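Local coordinates for hypothetical protein Atu2684 (Agrobacterium tumefaciens, PDB 2AXO), which is of unknown function but has a thioredoxin-like core with a CXXC disulfide, which would be consistent with a role in thiol-disulfide chemistry, at residues Thr98-Gly103 with Leu237-Asn242; Ser77-Tyr82 with Trp88-Ala93; Gly122-Lys127 with Tyr135-Ala140. All blocks are in the same frame, centred on the assembly; numbering follows the deposited sequence.

Interaction 1: residues Thr98-Gly103 with Leu237-Asn242; sequences TERQYG and LLQTAN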
ATOM      1  N   THR A  98      -0.051   0.390   7.630  1.00 14.27           N
ATOM      2  CA  THR A  98       0.343   0.569   6.249  1.00 13.62           C
ATOM      3  C   THR A  98       0.325   2.061   5.913  1.00 13.93           C
ATOM      4  O   THR A  98       1.225   2.561   5.240  1.00 13.69           O
ATOM      5  CB  THR A  98      -0.587  -0.204   5.292  1.00 15.23           C
ATOM      6  OG1 THR A  98      -0.644  -1.581   5.691  1.00 12.78           O
ATOM      7  CG2 THR A  98      -0.061  -0.127   3.863  1.00 15.83           C
ATOM      8  N   GLU A  99      -0.683   2.778   6.397  1.00 12.95           N
ATOM      9  CA  GLU A  99      -0.756   4.211   6.130  1.00 14.38           C
ATOM     10  C   GLU A  99       0.463   4.950   6.667  1.00 12.70           C
ATOM     11  O   GLU A  99       0.913   5.930   6.068  1.00 12.91           O
ATOM     12  CB  GLU A  99      -2.035   4.803   6.724  1.00 18.00           C
ATOM     13  CG  GLU A  99      -3.289   4.272   6.054  1.00 23.65           C
ATOM     14  CD  GLU A  99      -4.539   4.988   6.503  1.00 28.11           C
ATOM     15  OE1 GLU A  99      -4.771   5.069   7.727  1.00 31.41           O
ATOM     16  OE2 GLU A  99      -5.295   5.466   5.629  1.00 31.51           O
ATOM     17  N   ARG A 100       1.006   4.484   7.789  1.00 12.04           N
ATOM     18  CA  ARG A 100       2.190   5.129   8.347  1.00 11.52           C
ATOM     19  C   ARG A 100       3.363   4.912   7.394  1.00 11.35           C
ATOM     20  O   ARG A 100       4.158   5.820   7.174  1.00 10.02           O
ATOM     21  CB  ARG A 100       2.513   4.576   9.743  1.00 12.52           C
ATOM     22  CG  ARG A 100       3.708   5.250  10.429  1.00 12.97           C
ATOM     23  CD  ARG A 100       3.750   4.876  11.908  1.00 13.08           C
ATOM     24  NE  ARG A 100       4.896   5.437  12.633  1.00 12.13           N
ATOM     25  CZ  ARG A 100       5.036   6.722  12.951  1.00 11.82           C
ATOM     26  NH1 ARG A 100       4.109   7.610  12.607  1.00 10.26           N
ATOM     27  NH2 ARG A 100       6.092   7.117  13.640  1.00 10.29           N
ATOM     28  N   GLN A 101       3.476   3.721   6.811  1.00 10.23           N
ATOM     29  CA  GLN A 101       4.571   3.493   5.881  1.00 10.86           C
ATOM     30  C   GLN A 101       4.384   4.400   4.658  1.00 12.51           C
ATOM     31  O   GLN A 101       5.362   4.827   4.047  1.00 11.34           O
ATOM     32  CB  GLN A 101       4.648   2.024   5.458  1.00 10.83           C
ATOM     33  CG  GLN A 101       5.819   1.706   4.537  1.00 12.90           C
ATOM     34  CD  GLN A 101       5.899   0.229   4.191  1.00 13.03           C
ATOM     35  OE1 GLN A 101       4.876  -0.434   4.016  1.00 13.14           O
ATOM     36  NE2 GLN A 101       7.118  -0.288   4.069  1.00 14.60           N
ATOM     37  N   TYR A 102       3.132   4.702   4.308  1.00 12.57           N
ATOM     38  CA  TYR A 102       2.860   5.591   3.175  1.00 15.31           C
ATOM     39  C   TYR A 102       3.315   7.001   3.534  1.00 13.54           C
ATOM     40  O   TYR A 102       3.895   7.712   2.712  1.00 13.28           O
ATOM     41  CB  TYR A 102       1.363   5.636   2.839  1.00 17.01           C
ATOM     42  CG  TYR A 102       0.779   4.333   2.356  1.00 21.88           C
ATOM     43  CD1 TYR A 102       1.542   3.435   1.615  1.00 21.64           C
ATOM     44  CD2 TYR A 102      -0.560   4.025   2.590  1.00 23.90           C
ATOM     45  CE1 TYR A 102       0.988   2.259   1.118  1.00 23.33           C
ATOM     46  CE2 TYR A 102      -1.123   2.854   2.092  1.00 26.19           C
ATOM     47  CZ  TYR A 102      -0.340   1.979   1.355  1.00 24.94           C
ATOM     48  OH  TYR A 102      -0.898   0.834   0.834  1.00 28.24           O
ATOM     49  N   GLY A 103       3.034   7.402   4.769  1.00 11.99           N
ATOM     50  CA  GLY A 103       3.428   8.720   5.223  1.00 14.20           C
ATOM     51  C   GLY A 103       4.923   8.890   5.076  1.00 14.90           C
ATOM     52  O   GLY A 103       5.403   9.942   4.650  1.00 15.23           O
ATOM     53  N   LEU A 237       7.293   8.758  20.860  1.00  8.23           N
ATOM     54  CA  LEU A 237       8.129   9.307  19.808  1.00  8.85           C
ATOM     55  C   LEU A 237       7.863  10.800  19.683  1.00 10.70           C
ATOM     56  O   LEU A 237       6.730  11.206  19.424  1.00 10.68           O
ATOM     57  CB  LEU A 237       7.822   8.616  18.473  1.00  5.38           C
ATOM     58  CG  LEU A 237       7.899   7.083  18.438  1.00  3.33           C
ATOM     59  CD1 LEU A 237       7.468   6.573  17.072  1.00  4.19           C
ATOM     60  CD2 LEU A 237       9.323   6.614  18.759  1.00  5.15           C
ATOM     61  N   LEU A 238       8.888  11.622  19.900  1.00  9.71           N
ATOM     62  CA  LEU A 238       8.710  13.068  19.758  1.00 10.09           C
ATOM     63  C   LEU A 238       9.037  13.287  18.289  1.00 10.56           C
ATOM     64  O   LEU A 238      10.198  13.463  17.913  1.00  9.00           O
ATOM     65  CB  LEU A 238       9.688  13.831  20.653  1.00  9.42           C
ATOM     66  CG  LEU A 238       9.482  15.353  20.721  1.00 11.07           C
ATOM     67  CD1 LEU A 238       8.090  15.683  21.257  1.00 11.78           C
ATOM     68  CD2 LEU A 238      10.550  15.949  21.616  1.00 11.21           C
ATOM     69  N   GLN A 239       7.995  13.283  17.464  1.00  8.35           N
ATOM     70  CA  GLN A 239       8.170  13.373  16.027  1.00  8.91           C
ATOM     71  C   GLN A 239       7.732  14.636  15.301  1.00  9.27           C
ATOM     72  O   GLN A 239       6.601  15.101  15.440  1.00 10.27           O
ATOM     73  CB  GLN A 239       7.502  12.137  15.401  1.00 10.00           C
ATOM     74  CG  GLN A 239       7.677  11.971  13.904  1.00 11.77           C
ATOM     75  CD  GLN A 239       7.414  10.546  13.444  1.00 13.73           C
ATOM     76  OE1 GLN A 239       6.521   9.858  13.959  1.00 12.52           O
ATOM     77  NE2 GLN A 239       8.177  10.100  12.455  1.00  9.91           N
ATOM     78  N   THR A 240       8.657  15.185  14.521  1.00  9.76           N
ATOM     79  CA  THR A 240       8.389  16.376  13.730  1.00 10.17           C
ATOM     80  C   THR A 240       7.676  15.926  12.459  1.00 11.99           C
ATOM     81  O   THR A 240       7.589  14.734  12.172  1.00 11.36           O
ATOM     82  CB  THR A 240       9.693  17.087  13.321  1.00  9.74           C
ATOM     83  OG1 THR A 240      10.457  16.242  12.446  1.00 12.85           O
ATOM     84  CG2 THR A 240      10.521  17.413  14.547  1.00 11.88           C
ATOM     85  N   ALA A 241       7.180  16.890  11.694  1.00 14.46           N
ATOM     86  CA  ALA A 241       6.478  16.602  10.456  1.00 17.10           C
ATOM     87  C   ALA A 241       6.949  17.582   9.390  1.00 18.07           C
ATOM     88  O   ALA A 241       7.469  18.655   9.713  1.00 19.08           O
ATOM     89  CB  ALA A 241       4.981  16.737  10.668  1.00 14.95           C
ATOM     90  N   ASN A 242       6.794  17.210   8.124  1.00 19.49           N
ATOM     91  CA  ASN A 242       7.207  18.096   7.040  1.00 20.02           C
ATOM     92  C   ASN A 242       6.067  19.058   6.700  1.00 21.23           C
ATOM     93  O   ASN A 242       5.054  19.092   7.397  1.00 20.71           O
ATOM     94  CB  ASN A 242       7.625  17.281   5.807  1.00 20.11           C
ATOM     95  CG  ASN A 242       6.470  16.519   5.172  1.00 17.96           C
ATOM     96  OD1 ASN A 242       6.679  15.722   4.259  1.00 20.42           O
ATOM     97  ND2 ASN A 242       5.255  16.766   5.639  1.00 15.23           N
TER
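Helix 95-107, which follows the second strand of the thioredoxin-like core, sends Arg100 across to Gln239 and Leu237 on strand 232-241, in the neighbouring antiparallel sheet. The contact is narrow and rests on one polar bond. Arg100 NH2 donates to Gln239 OE1 over 2.8 Å, and the bond is nearly straight, with an angle of 168° at the hydrogen. The amide oxygen lies in the guanidinium plane, at the edge of that group, and receives the N-H on one of its lone pairs, in the plane of its own carbonyl. The two flat groups are nevertheless strongly turned against each other, their planes 72° apart, so they meet without stacking. The side chains arrive from opposite directions. Arg100 leaves the helix with CG anti to the backbone N (chi1 -177°) and stays extended as far as NE, which carries the guanidinium to the strand. Leu237 adds an apolar touch, its CD1 lying 3.7 Å from Arg100 NH2 in an oblique position.

Second partners fix both polar ends. Arg100 NH2 also forms a salt bridge with Glu47 OE2, which probably balances the guanidinium charge, while Gln239 NE2 is hydrogen-bonded to Tyr104 OH and Ala248 O, holding the amide in one orientation. Strand 45-50 runs close by, with Val45 and Glu47 against the Leu237 side chain. Strand 232-241 is itself hydrogen-bonded between strands 172-186 and 247-257, so the arginine ties a helix of the core to an inner strand of the adjoining sheet.

Interaction 2: residues Ser77-Tyr82 with Trp88-Ala93; sequences SYHVDY and WTDSLA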
ATOM      1  N   SER A  77       7.724  -2.787  15.575  1.00  7.33           N
ATOM      2  CA  SER A  77       7.369  -3.582  14.414  1.00 10.55           C
ATOM      3  C   SER A  77       5.944  -3.226  13.985  1.00 10.42           C
ATOM      4  O   SER A  77       5.006  -3.329  14.777  1.00 10.64           O
ATOM      5  CB  SER A  77       7.448  -5.070  14.743  1.00 12.46           C
ATOM      6  OG  SER A  77       7.037  -5.838  13.631  1.00 21.00           O
ATOM      7  N   TYR A  78       5.798  -2.784  12.738  1.00  8.84           N
ATOM      8  CA  TYR A  78       4.490  -2.434  12.191  1.00 10.34           C
ATOM      9  C   TYR A  78       4.088  -3.437  11.117  1.00 12.03           C
ATOM     10  O   TYR A  78       4.619  -3.404  10.006  1.00 12.94           O
ATOM     11  CB  TYR A  78       4.500  -1.048  11.540  1.00 10.61           C
ATOM     12  CG  TYR A  78       4.770   0.106  12.474  1.00  9.09           C
ATOM     13  CD1 TYR A  78       6.074   0.467  12.805  1.00 11.20           C
ATOM     14  CD2 TYR A  78       3.721   0.856  13.009  1.00 11.45           C
ATOM     15  CE1 TYR A  78       6.329   1.547  13.644  1.00 10.91           C
ATOM     16  CE2 TYR A  78       3.964   1.937  13.851  1.00 10.16           C
ATOM     17  CZ  TYR A  78       5.268   2.277  14.163  1.00  9.97           C
ATOM     18  OH  TYR A  78       5.520   3.339  14.997  1.00 11.69           O
ATOM     19  N   HIS A  79       3.149  -4.320  11.431  1.00 12.57           N
ATOM     20  CA  HIS A  79       2.701  -5.297  10.448  1.00 13.14           C
ATOM     21  C   HIS A  79       1.782  -4.628   9.433  1.00 13.48           C
ATOM     22  O   HIS A  79       0.753  -4.058   9.800  1.00 13.39           O
ATOM     23  CB  HIS A  79       1.970  -6.453  11.135  1.00 13.49           C
ATOM     24  CG  HIS A  79       2.878  -7.383  11.879  1.00 14.99           C
ATOM     25  ND1 HIS A  79       3.572  -7.004  13.008  1.00 17.72           N
ATOM     26  CD2 HIS A  79       3.211  -8.676  11.648  1.00 13.97           C
ATOM     27  CE1 HIS A  79       4.291  -8.025  13.443  1.00 15.25           C
ATOM     28  NE2 HIS A  79       4.090  -9.050  12.636  1.00 19.28           N
ATOM     29  N   VAL A  80       2.166  -4.695   8.160  1.00 15.10           N
ATOM     30  CA  VAL A  80       1.382  -4.096   7.079  1.00 15.99           C
ATOM     31  C   VAL A  80       0.282  -5.046   6.611  1.00 18.07           C
ATOM     32  O   VAL A  80       0.379  -6.259   6.794  1.00 18.16           O
ATOM     33  CB  VAL A  80       2.286  -3.719   5.883  1.00 16.83           C
ATOM     34  CG1 VAL A  80       3.273  -2.647   6.315  1.00 17.32           C
ATOM     35  CG2 VAL A  80       3.025  -4.951   5.369  1.00 15.36           C
ATOM     36  N   ASP A  81      -0.764  -4.500   6.002  1.00 19.82           N
ATOM     37  CA  ASP A  81      -1.872  -5.339   5.560  1.00 21.35           C
ATOM     38  C   ASP A  81      -1.825  -5.788   4.106  1.00 22.17           C
ATOM     39  O   ASP A  81      -2.635  -6.614   3.691  1.00 23.72           O
ATOM     40  CB  ASP A  81      -3.205  -4.626   5.825  1.00 23.01           C
ATOM     41  CG  ASP A  81      -3.399  -3.398   4.953  1.00 23.63           C
ATOM     42  OD1 ASP A  81      -2.449  -2.996   4.247  1.00 22.99           O
ATOM     43  OD2 ASP A  81      -4.509  -2.826   4.976  1.00 25.76           O
ATOM     44  N   TYR A  82      -0.874  -5.281   3.330  1.00 21.18           N
ATOM     45  CA  TYR A  82      -0.843  -5.662   1.930  1.00 21.89           C
ATOM     46  C   TYR A  82      -0.251  -7.024   1.580  1.00 21.41           C
ATOM     47  O   TYR A  82       0.102  -7.281   0.430  1.00 22.24           O
ATOM     48  CB  TYR A  82      -0.193  -4.551   1.095  1.00 21.65           C
ATOM     49  CG  TYR A  82       1.174  -4.078   1.530  1.00 21.03           C
ATOM     50  CD1 TYR A  82       2.308  -4.852   1.300  1.00 21.13           C
ATOM     51  CD2 TYR A  82       1.344  -2.805   2.069  1.00 20.10           C
ATOM     52  CE1 TYR A  82       3.582  -4.363   1.580  1.00 18.85           C
ATOM     53  CE2 TYR A  82       2.605  -2.305   2.356  1.00 16.48           C
ATOM     54  CZ  TYR A  82       3.720  -3.083   2.104  1.00 17.18           C
ATOM     55  OH  TYR A  82       4.973  -2.568   2.335  1.00 13.99           O
ATOM     56  N   TRP A  88      -2.777 -16.902   4.965  1.00 44.89           N
ATOM     57  CA  TRP A  88      -1.704 -16.338   5.776  1.00 44.85           C
ATOM     58  C   TRP A  88      -1.932 -14.866   6.115  1.00 44.86           C
ATOM     59  O   TRP A  88      -1.093 -14.013   5.816  1.00 45.38           O
ATOM     60  CB  TRP A  88      -0.365 -16.496   5.049  1.00 44.94           C
ATOM     61  CG  TRP A  88       0.218 -17.876   5.137  1.00 44.69           C
ATOM     62  CD1 TRP A  88      -0.381 -19.052   4.778  1.00 44.01           C
ATOM     63  CD2 TRP A  88       1.524 -18.220   5.614  1.00 44.75           C
ATOM     64  NE1 TRP A  88       0.474 -20.107   5.001  1.00 44.13           N
ATOM     65  CE2 TRP A  88       1.650 -19.623   5.510  1.00 44.62           C
ATOM     66  CE3 TRP A  88       2.604 -17.477   6.113  1.00 44.32           C
ATOM     67  CZ2 TRP A  88       2.813 -20.302   5.895  1.00 44.86           C
ATOM     68  CZ3 TRP A  88       3.761 -18.152   6.495  1.00 44.32           C
ATOM     69  CH2 TRP A  88       3.855 -19.551   6.381  1.00 44.29           C
ATOM     70  N   THR A  89      -3.066 -14.577   6.744  1.00 44.46           N
ATOM     71  CA  THR A  89      -3.408 -13.212   7.132  1.00 43.73           C
ATOM     72  C   THR A  89      -3.153 -13.017   8.624  1.00 42.81           C
ATOM     73  O   THR A  89      -3.974 -13.404   9.455  1.00 43.04           O
ATOM     74  CB  THR A  89      -4.892 -12.905   6.831  1.00 43.69           C
ATOM     75  OG1 THR A  89      -5.134 -13.045   5.424  1.00 44.05           O
ATOM     76  CG2 THR A  89      -5.243 -11.487   7.262  1.00 44.61           C
ATOM     77  N   ASP A  90      -2.013 -12.418   8.958  1.00 41.52           N
ATOM     78  CA  ASP A  90      -1.655 -12.185  10.353  1.00 40.11           C
ATOM     79  C   ASP A  90      -2.611 -11.221  11.038  1.00 38.75           C
ATOM     80  O   ASP A  90      -2.942 -10.165  10.497  1.00 38.08           O
ATOM     81  CB  ASP A  90      -0.220 -11.652  10.464  1.00 40.58           C
ATOM     82  CG  ASP A  90       0.006 -10.391   9.651  1.00 40.08           C
ATOM     83  OD1 ASP A  90       1.105  -9.802   9.769  1.00 38.12           O
ATOM     84  OD2 ASP A  90      -0.907  -9.995   8.893  1.00 40.10           O
ATOM     85  N   SER A  91      -3.050 -11.596  12.236  1.00 37.36           N
ATOM     86  CA  SER A  91      -3.970 -10.776  13.009  1.00 36.53           C
ATOM     87  C   SER A  91      -3.222  -9.626  13.675  1.00 34.16           C
ATOM     88  O   SER A  91      -3.737  -8.989  14.592  1.00 34.62           O
ATOM     89  CB  SER A  91      -4.662 -11.626  14.076  1.00 37.69           C
ATOM     90  OG  SER A  91      -5.652 -10.872  14.758  1.00 40.27           O
ATOM     91  N   LEU A  92      -2.005  -9.369  13.206  1.00 31.93           N
ATOM     92  CA  LEU A  92      -1.184  -8.295  13.749  1.00 29.51           C
ATOM     93  C   LEU A  92      -1.091  -7.112  12.796  1.00 27.55           C
ATOM     94  O   LEU A  92      -0.547  -6.068  13.149  1.00 26.84           O
ATOM     95  CB  LEU A  92       0.224  -8.808  14.054  1.00 29.48           C
ATOM     96  CG  LEU A  92       0.390  -9.666  15.306  1.00 30.64           C
ATOM     97  CD1 LEU A  92       1.769 -10.299  15.317  1.00 30.62           C
ATOM     98  CD2 LEU A  92       0.181  -8.795  16.536  1.00 30.53           C
ATOM     99  N   ALA A  93      -1.623  -7.278  11.591  1.00 25.69           N
ATOM    100  CA  ALA A  93      -1.576  -6.218  10.591  1.00 25.30           C
ATOM    101  C   ALA A  93      -2.743  -5.254  10.714  1.00 25.00           C
ATOM    102  O   ALA A  93      -3.764  -5.569  11.323  1.00 24.68           O
ATOM    103  CB  ALA A  93      -1.555  -6.822   9.192  1.00 25.08           C
TER
HETATM  104  O   HOH W   1       1.841  -4.728  14.041  1.00 13.77           O
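His79, Ala93 and Leu92 carry this contact, in which the loop of residues 88-93 turns back against the end of strand 74-79. The imidazole of His79 is covered on one face by Leu92: Leu92 CB sits almost over the ring centre, 3.8 Å from the centroid of the His79 imidazole and 13° off the ring normal, a CH-pi contact. Leu92 CD1 continues over the same face toward NE2 and CE1. His79 CG stands anti to the carbonyl carbon (chi1 -73°), which turns the ring toward the loop.

Asp90 approaches the same ring at its edge. Its OD1 lies near the ring plane, 3.0 Å from His79 CD2, a carbon and not a ring nitrogen, and the carboxylate is inclined by 57° to the imidazole. Asp90 OD1 also takes a weak hydrogen bond from Gln52 N, which helps to place it.

Ala93 closes the backbone side. Its CA makes a CA-H...O contact of 3.3 Å with His79 O, while its methyl packs tightly against the next carbonyl, Ala93 CB lying 3.1 Å from Val80 O. A water bridges the two backbones, where the segments make no direct hydrogen bond: it accepts from His79 N at 2.9 Å and donates to Leu92 O at 2.9 Å. Beyond the loop, Tyr199 meets the His79 ring edge-to-face, and Asn97 ND2 at the start of helix 95-107 donates a hydrogen bond to His79 O.

The arrangement belongs to the connection between the second strand and second helix of a thioredoxin-like fold, near the segment that carries the Cys54-Cys57 disulfide.

Interaction 3: residues Gly122-Lys127 with Tyr135-Ala140; sequences GRDHVK and YDRLDA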
ATOM      1  N   GLY A 122      13.012   8.176  11.871  1.00 10.73           N
ATOM      2  CA  GLY A 122      12.029   8.837  11.034  1.00 11.27           C
ATOM      3  C   GLY A 122      12.657   9.666   9.924  1.00 11.46           C
ATOM      4  O   GLY A 122      11.952  10.423   9.254  1.00 11.05           O
ATOM      5  N   ARG A 123      13.966   9.490   9.718  1.00 12.25           N
ATOM      6  CA  ARG A 123      14.747  10.245   8.726  1.00 14.40           C
ATOM      7  C   ARG A 123      15.148   9.537   7.430  1.00 13.52           C
ATOM      8  O   ARG A 123      15.343  10.197   6.412  1.00 13.04           O
ATOM      9  CB  ARG A 123      16.044  10.765   9.371  1.00 14.90           C
ATOM     10  CG  ARG A 123      15.880  11.800  10.471  1.00 17.92           C
ATOM     11  CD  ARG A 123      17.237  12.130  11.101  1.00 15.06           C
ATOM     12  NE  ARG A 123      17.134  13.134  12.158  1.00 18.50           N
ATOM     13  CZ  ARG A 123      17.069  14.446  11.952  1.00 15.52           C
ATOM     14  NH1 ARG A 123      17.106  14.929  10.720  1.00 16.18           N
ATOM     15  NH2 ARG A 123      16.958  15.280  12.983  1.00 19.47           N
ATOM     16  N   ASP A 124      15.289   8.214   7.459  1.00 13.11           N
ATOM     17  CA  ASP A 124      15.709   7.481   6.267  1.00 13.86           C
ATOM     18  C   ASP A 124      15.262   6.023   6.330  1.00 14.88           C
ATOM     19  O   ASP A 124      14.808   5.548   7.373  1.00 13.29           O
ATOM     20  CB  ASP A 124      17.233   7.548   6.146  1.00 16.12           C
ATOM     21  CG  ASP A 124      17.731   7.223   4.744  1.00 19.30           C
ATOM     22  OD1 ASP A 124      18.960   7.081   4.575  1.00 26.69           O
ATOM     23  OD2 ASP A 124      16.907   7.119   3.818  1.00 18.96           O
ATOM     24  N   HIS A 125      15.413   5.310   5.218  1.00 13.81           N
ATOM     25  CA  HIS A 125      15.017   3.909   5.157  1.00 15.25           C
ATOM     26  C   HIS A 125      16.186   3.015   4.761  1.00 16.58           C
ATOM     27  O   HIS A 125      17.141   3.461   4.123  1.00 15.75           O
ATOM     28  CB  HIS A 125      13.872   3.737   4.156  1.00 15.44           C
ATOM     29  CG  HIS A 125      14.316   3.741   2.728  1.00 16.82           C
ATOM     30  ND1 HIS A 125      14.437   2.586   1.985  1.00 15.22           N
ATOM     31  CD2 HIS A 125      14.709   4.753   1.919  1.00 16.43           C
ATOM     32  CE1 HIS A 125      14.889   2.886   0.780  1.00 17.20           C
ATOM     33  NE2 HIS A 125      15.064   4.195   0.715  1.00 17.16           N
ATOM     34  N   VAL A 126      16.102   1.748   5.155  1.00 16.99           N
ATOM     35  CA  VAL A 126      17.132   0.762   4.858  1.00 19.48           C
ATOM     36  C   VAL A 126      16.509  -0.626   4.897  1.00 20.26           C
ATOM     37  O   VAL A 126      15.452  -0.818   5.501  1.00 19.77           O
ATOM     38  CB  VAL A 126      18.270   0.793   5.904  1.00 19.88           C
ATOM     39  CG1 VAL A 126      19.043   2.099   5.816  1.00 21.53           C
ATOM     40  CG2 VAL A 126      17.691   0.611   7.293  1.00 22.07           C
ATOM     41  N   LYS A 127      17.154  -1.588   4.245  1.00 20.29           N
ATOM     42  CA  LYS A 127      16.655  -2.956   4.253  1.00 20.87           C
ATOM     43  C   LYS A 127      16.503  -3.375   5.709  1.00 20.09           C
ATOM     44  O   LYS A 127      17.397  -3.145   6.523  1.00 20.90           O
ATOM     45  CB  LYS A 127      17.640  -3.900   3.560  1.00 22.88           C
ATOM     46  CG  LYS A 127      17.585  -3.895   2.044  1.00 26.91           C
ATOM     47  CD  LYS A 127      17.991  -2.563   1.448  1.00 29.98           C
ATOM     48  CE  LYS A 127      18.270  -2.707  -0.046  1.00 31.50           C
ATOM     49  NZ  LYS A 127      17.129  -3.325  -0.778  1.00 32.43           N
ATOM     50  N   TYR A 135      22.700   0.248  12.388  1.00 15.13           N
ATOM     51  CA  TYR A 135      23.516   0.809  13.459  1.00 15.85           C
ATOM     52  C   TYR A 135      24.504   1.850  12.939  1.00 16.34           C
ATOM     53  O   TYR A 135      24.713   2.877  13.581  1.00 15.88           O
ATOM     54  CB  TYR A 135      24.262  -0.300  14.210  1.00 15.67           C
ATOM     55  CG  TYR A 135      23.443  -0.919  15.322  1.00 13.29           C
ATOM     56  CD1 TYR A 135      23.149  -0.199  16.483  1.00 13.89           C
ATOM     57  CD2 TYR A 135      22.935  -2.211  15.204  1.00 13.97           C
ATOM     58  CE1 TYR A 135      22.367  -0.756  17.500  1.00 12.24           C
ATOM     59  CE2 TYR A 135      22.154  -2.774  16.216  1.00 14.63           C
ATOM     60  CZ  TYR A 135      21.874  -2.041  17.358  1.00 14.38           C
ATOM     61  OH  TYR A 135      21.098  -2.598  18.353  1.00 14.00           O
ATOM     62  N   ASP A 136      25.112   1.593  11.778  1.00 16.97           N
ATOM     63  CA  ASP A 136      26.058   2.556  11.212  1.00 16.33           C
ATOM     64  C   ASP A 136      25.326   3.838  10.822  1.00 15.16           C
ATOM     65  O   ASP A 136      25.875   4.932  10.932  1.00 13.19           O
ATOM     66  CB  ASP A 136      26.775   1.982   9.980  1.00 19.31           C
ATOM     67  CG  ASP A 136      27.659   0.784  10.309  1.00 22.59           C
ATOM     68  OD1 ASP A 136      28.258   0.752  11.409  1.00 23.37           O
ATOM     69  OD2 ASP A 136      27.770  -0.121   9.451  1.00 25.11           O
ATOM     70  N   ARG A 137      24.085   3.699  10.365  1.00 14.88           N
ATOM     71  CA  ARG A 137      23.289   4.857   9.977  1.00 17.33           C
ATOM     72  C   ARG A 137      22.947   5.668  11.224  1.00 15.70           C
ATOM     73  O   ARG A 137      23.093   6.889  11.236  1.00 14.90           O
ATOM     74  CB  ARG A 137      21.995   4.421   9.280  1.00 19.95           C
ATOM     75  CG  ARG A 137      21.690   5.145   7.964  1.00 25.52           C
ATOM     76  CD  ARG A 137      21.926   6.646   8.050  1.00 28.03           C
ATOM     77  NE  ARG A 137      21.383   7.361   6.897  1.00 29.50           N
ATOM     78  CZ  ARG A 137      21.580   8.656   6.664  1.00 30.78           C
ATOM     79  NH1 ARG A 137      22.315   9.376   7.501  1.00 31.47           N
ATOM     80  NH2 ARG A 137      21.031   9.237   5.604  1.00 32.66           N
ATOM     81  N   LEU A 138      22.492   4.988  12.275  1.00 13.18           N
ATOM     82  CA  LEU A 138      22.137   5.669  13.520  1.00 12.80           C
ATOM     83  C   LEU A 138      23.329   6.421  14.094  1.00 13.60           C
ATOM     84  O   LEU A 138      23.179   7.509  14.647  1.00 13.55           O
ATOM     85  CB  LEU A 138      21.621   4.661  14.553  1.00 12.81           C
ATOM     86  CG  LEU A 138      20.257   4.054  14.216  1.00 10.41           C
ATOM     87  CD1 LEU A 138      19.873   3.027  15.265  1.00 13.46           C
ATOM     88  CD2 LEU A 138      19.219   5.173  14.160  1.00 12.00           C
ATOM     89  N   ASP A 139      24.512   5.831  13.956  1.00 12.64           N
ATOM     90  CA  ASP A 139      25.738   6.443  14.456  1.00 16.05           C
ATOM     91  C   ASP A 139      26.044   7.702  13.648  1.00 15.66           C
ATOM     92  O   ASP A 139      26.444   8.728  14.202  1.00 16.90           O
ATOM     93  CB  ASP A 139      26.897   5.452  14.334  1.00 19.64           C
ATOM     94  CG  ASP A 139      28.186   5.997  14.902  1.00 22.37           C
ATOM     95  OD1 ASP A 139      28.219   6.295  16.112  1.00 24.78           O
ATOM     96  OD2 ASP A 139      29.166   6.120  14.136  1.00 27.33           O
ATOM     97  N   ALA A 140      25.851   7.615  12.335  1.00 16.08           N
ATOM     98  CA  ALA A 140      26.091   8.751  11.450  1.00 15.40           C
ATOM     99  C   ALA A 140      25.171   9.902  11.839  1.00 14.18           C
ATOM    100  O   ALA A 140      25.567  11.069  11.796  1.00 11.89           O
ATOM    101  CB  ALA A 140      25.844   8.351   9.996  1.00 16.18           C
TER
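Asp124 and Arg137 form a salt bridge at the surface, between strand 124-127 and helix 131-143. Arg137 NH2 donates to Asp124 OD1 over 3.2 Å, with an angle of 151° at the hydrogen, and Arg137 NE adds a weak, longer bond of 3.4 Å to that same oxygen, Asp124 OD1. One carboxylate oxygen is therefore gripped by two N-H groups along one edge of the guanidinium. The oxygen lies near the guanidinium plane, yet the arginine reaches it from above the carboxylate plane, and the two flat groups stand 88° apart. This is not the two-oxygen, coplanar pairing often formed by these residues.

The other oxygen is engaged within its own strand: Asp124 OD2 takes a weak hydrogen bond from His125 N, at 2.7 Å, which would help to limit the rotation of the carboxylate. On the helix side, Arg137 bends at its second torsion (chi2 -44°), folding the chain so that NE and NH2 come round to the aspartate. Both residues also touch a crystal neighbour, which may influence how these side chains settle.

Further out, Arg123 and Asp124 both face Leu120 in a classic beta bulge at the start of strand 124-127, where Asp124 lies. The Arg137 side chain also packs on Leu120, Asp124 rests on Phe141, and Val126 lies against Leu120 and Ile134, so apolar residues of the strand pair and the helix lie next to the ion pair.

Strands 117-120 and 124-127 form the antiparallel pair that precedes the last helix in a thioredoxin-like fold, and the salt bridge joins the edge strand of that pair to helix 131-143.

All three contacts lie around one thioredoxin-like core. Along the chain interaction 2 comes first; interaction 3 falls between the two segments of interaction 1. Strand 74-79 leads through the loop of interaction 2 into helix 95-107, and these two contacts, their centres 18 Å apart, meet directly where Thr98 OG1 bonds Asp81 OD1 and Gln101 OE1 bonds Tyr82 OH; both also touch the second subunit. Interactions 2 and 3, with centres 24 Å apart, reach the same four-stranded sheet from opposite sides of its strand order, at 74-79 and 124-127. Interaction 1 lies 16 Å from interaction 3, centre to centre, and joins helix 95-107 of this core to the antiparallel sheet that holds strand 232-241.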